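Local coordinates for protein thiol peroxidase (Mycobacterium tuberculosis, PDB 1Y25) that probably reduces hydrogen peroxide and organic hydroperoxides to water and alcohols with electrons from thioredoxin, and so probably helps protect the cell against oxidative stress, at residues A[50-55]-A[78-83]. The protein carries 1 engineered substitution. Sequence-based numbering, arbitrary orientation.
Sequences NIFPSV and VLCVSK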
loop_
_atom_site.group_PDB
_atom_site.type_symbol
_atom_site.label_atom_id
_atom_site.label_comp_id
_atom_site.label_asym_id
_atom_site.label_seq_id
_atom_site.Cartn_x
_atom_site.Cartn_y
_atom_site.Cartn_z
ATOM N N ASN A 50 -16.541 -0.960 0.528
ATOM C CA ASN A 50 -17.400 0.071 -0.029
ATOM C C ASN A 50 -17.407 1.277 0.910
ATOM O O ASN A 50 -18.126 1.317 1.860
ATOM C CB ASN A 50 -18.844 -0.492 -0.240
ATOM C CG ASN A 50 -19.768 0.494 -0.949
ATOM O OD1 ASN A 50 -19.322 1.233 -1.814
ATOM N ND2 ASN A 50 -21.066 0.507 -0.585
ATOM N N ILE A 51 -16.615 2.284 0.563
ATOM C CA ILE A 51 -16.319 3.428 1.427
ATOM C C ILE A 51 -17.092 4.635 0.897
ATOM O O ILE A 51 -17.066 4.932 -0.342
ATOM C CB ILE A 51 -14.789 3.734 1.435
ATOM C CG1 ILE A 51 -13.929 2.492 1.727
ATOM C CG2 ILE A 51 -14.448 4.932 2.356
ATOM C CD1 ILE A 51 -12.491 2.591 1.172
ATOM N N PHE A 52 -17.822 5.325 1.776
ATOM C CA PHE A 52 -18.641 6.471 1.308
ATOM C C PHE A 52 -18.898 7.450 2.417
ATOM O O PHE A 52 -18.707 7.124 3.600
ATOM C CB PHE A 52 -19.965 5.993 0.743
ATOM C CG PHE A 52 -20.644 4.972 1.628
ATOM C CD1 PHE A 52 -20.502 3.610 1.397
ATOM C CD2 PHE A 52 -21.450 5.394 2.719
ATOM C CE1 PHE A 52 -21.119 2.668 2.242
ATOM C CE2 PHE A 52 -22.062 4.434 3.604
ATOM C CZ PHE A 52 -21.884 3.081 3.357
ATOM N N PRO A 53 -19.379 8.656 2.031
ATOM C CA PRO A 53 -19.797 9.702 2.999
ATOM C C PRO A 53 -20.822 9.265 4.098
ATOM O O PRO A 53 -20.541 9.420 5.270
ATOM C CB PRO A 53 -20.276 10.883 2.092
ATOM C CG PRO A 53 -19.677 10.636 0.758
ATOM C CD PRO A 53 -19.451 9.132 0.621
ATOM N N SER A 54 -21.969 8.705 3.726
ATOM C CA SER A 54 -23.034 8.371 4.658
ATOM C C SER A 54 -24.126 7.505 4.029
ATOM O O SER A 54 -24.476 7.782 2.898
ATOM C CB SER A 54 -23.713 9.667 5.165
ATOM O OG SER A 54 -24.729 9.349 6.091
ATOM N N VAL A 55 -24.702 6.544 4.769
ATOM C CA VAL A 55 -25.910 5.832 4.374
ATOM C C VAL A 55 -27.132 6.687 4.188
ATOM O O VAL A 55 -28.117 6.271 3.508
ATOM C CB VAL A 55 -26.303 4.688 5.340
ATOM C CG1 VAL A 55 -25.296 3.625 5.374
ATOM C CG2 VAL A 55 -26.561 5.132 6.845
ATOM N N VAL A 78 -18.734 -8.019 1.598
ATOM C CA VAL A 78 -18.758 -6.560 1.347
ATOM C C VAL A 78 -18.994 -5.850 2.654
ATOM O O VAL A 78 -19.985 -6.056 3.337
ATOM C CB VAL A 78 -19.860 -6.130 0.292
ATOM C CG1 VAL A 78 -19.879 -4.682 0.092
ATOM C CG2 VAL A 78 -19.608 -6.861 -1.032
ATOM N N LEU A 79 -18.065 -4.963 2.956
ATOM C CA LEU A 79 -18.077 -4.170 4.157
ATOM C C LEU A 79 -18.391 -2.736 3.724
ATOM O O LEU A 79 -17.717 -2.138 2.879
ATOM C CB LEU A 79 -16.678 -4.226 4.818
ATOM C CG LEU A 79 -16.522 -3.948 6.282
ATOM C CD1 LEU A 79 -17.232 -5.020 7.052
ATOM C CD2 LEU A 79 -15.104 -3.818 6.775
ATOM N N CYS A 80 -19.367 -2.167 4.370
ATOM C CA CYS A 80 -19.841 -0.878 4.057
ATOM C C CYS A 80 -19.291 0.109 5.089
ATOM O O CYS A 80 -19.753 0.098 6.231
ATOM C CB CYS A 80 -21.383 -0.909 4.018
ATOM S SG CYS A 80 -22.015 -1.578 2.500
ATOM N N VAL A 81 -18.308 0.926 4.675
ATOM C CA VAL A 81 -17.492 1.754 5.573
ATOM C C VAL A 81 -17.743 3.249 5.458
ATOM O O VAL A 81 -17.706 3.793 4.383
ATOM C CB VAL A 81 -15.983 1.534 5.437
ATOM C CG1 VAL A 81 -15.216 2.364 6.562
ATOM C CG2 VAL A 81 -15.628 0.045 5.415
ATOM N N SER A 82 -18.038 3.881 6.587
ATOM C CA SER A 82 -18.320 5.290 6.624
ATOM C C SER A 82 -18.096 5.848 8.041
ATOM O O SER A 82 -17.809 5.130 8.998
ATOM C CB SER A 82 -19.753 5.606 6.219
ATOM O OG SER A 82 -20.672 5.203 7.182
ATOM N N LYS A 83 -18.213 7.156 8.131
ATOM C CA LYS A 83 -18.148 7.865 9.411
ATOM C C LYS A 83 -19.535 7.920 10.097
ATOM O O LYS A 83 -19.658 8.599 11.112
ATOM C CB LYS A 83 -17.652 9.301 9.163
ATOM C CG LYS A 83 -16.149 9.399 9.064
ATOM C CD LYS A 83 -15.459 9.329 10.398
ATOM C CE LYS A 83 -13.905 9.287 10.237
ATOM N NZ LYS A 83 -13.206 9.299 11.622
HETATM O O HOH W 1 -18.193 8.825 5.770
#
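N50 and I51 run parallel to C80 and V81 as neighbouring strands, joined by three backbone hydrogen bonds. N50 uses both its polar backbone atoms: its N donates to L79 O (2.9 Å), and its O takes the N-H of V81 (2.8 Å). One step on, F52 N donates to V81 O at 3.0 Å. That last carbonyl also receives a CA-H...O contact from I51.

Beyond the last of these bonds, a water spans the two segments. It donates to F52 O at 2.8 Å and accepts from K83 N at 2.9 Å, bridging segments 50-55 and 78-83.

The side chains sort onto two faces. On one, I51 CG1 meets V81 CB at 4.3 Å, a loose apolar contact. On the other, N50 reaches out with CG anti to its backbone N (chi1 -174°), bringing ND2 alongside C80 SG at 3.8 Å; this amide nitrogen finds its hydrogen bond at S63 OG on helix 58-74.

The F52 ring makes several contacts. With chi1 at 46°, CG sits between the backbone N and carbonyl carbon, folding the ring back over the strand pair. V81 O then lies above the centre of one face, 4.0 Å from the plane, while C80 CB approaches the edge near F52 CE1 (4.0 Å). S82 CB packs obliquely against F52 CE2, and S82 OG turns to D84 and Q89.

Both strands belong to the central sheet of the thioredoxin fold, linked through helix 58-74 in a beta-alpha-beta crossover. The chain running on from I51 leads into the loop and first turn of helix 58-74 that carry the peroxidatic position in peroxiredoxins: the F52 side chain comes within about 4 Å of that of S60, the engineered serine at the predicted sulfenic-acid cysteine position.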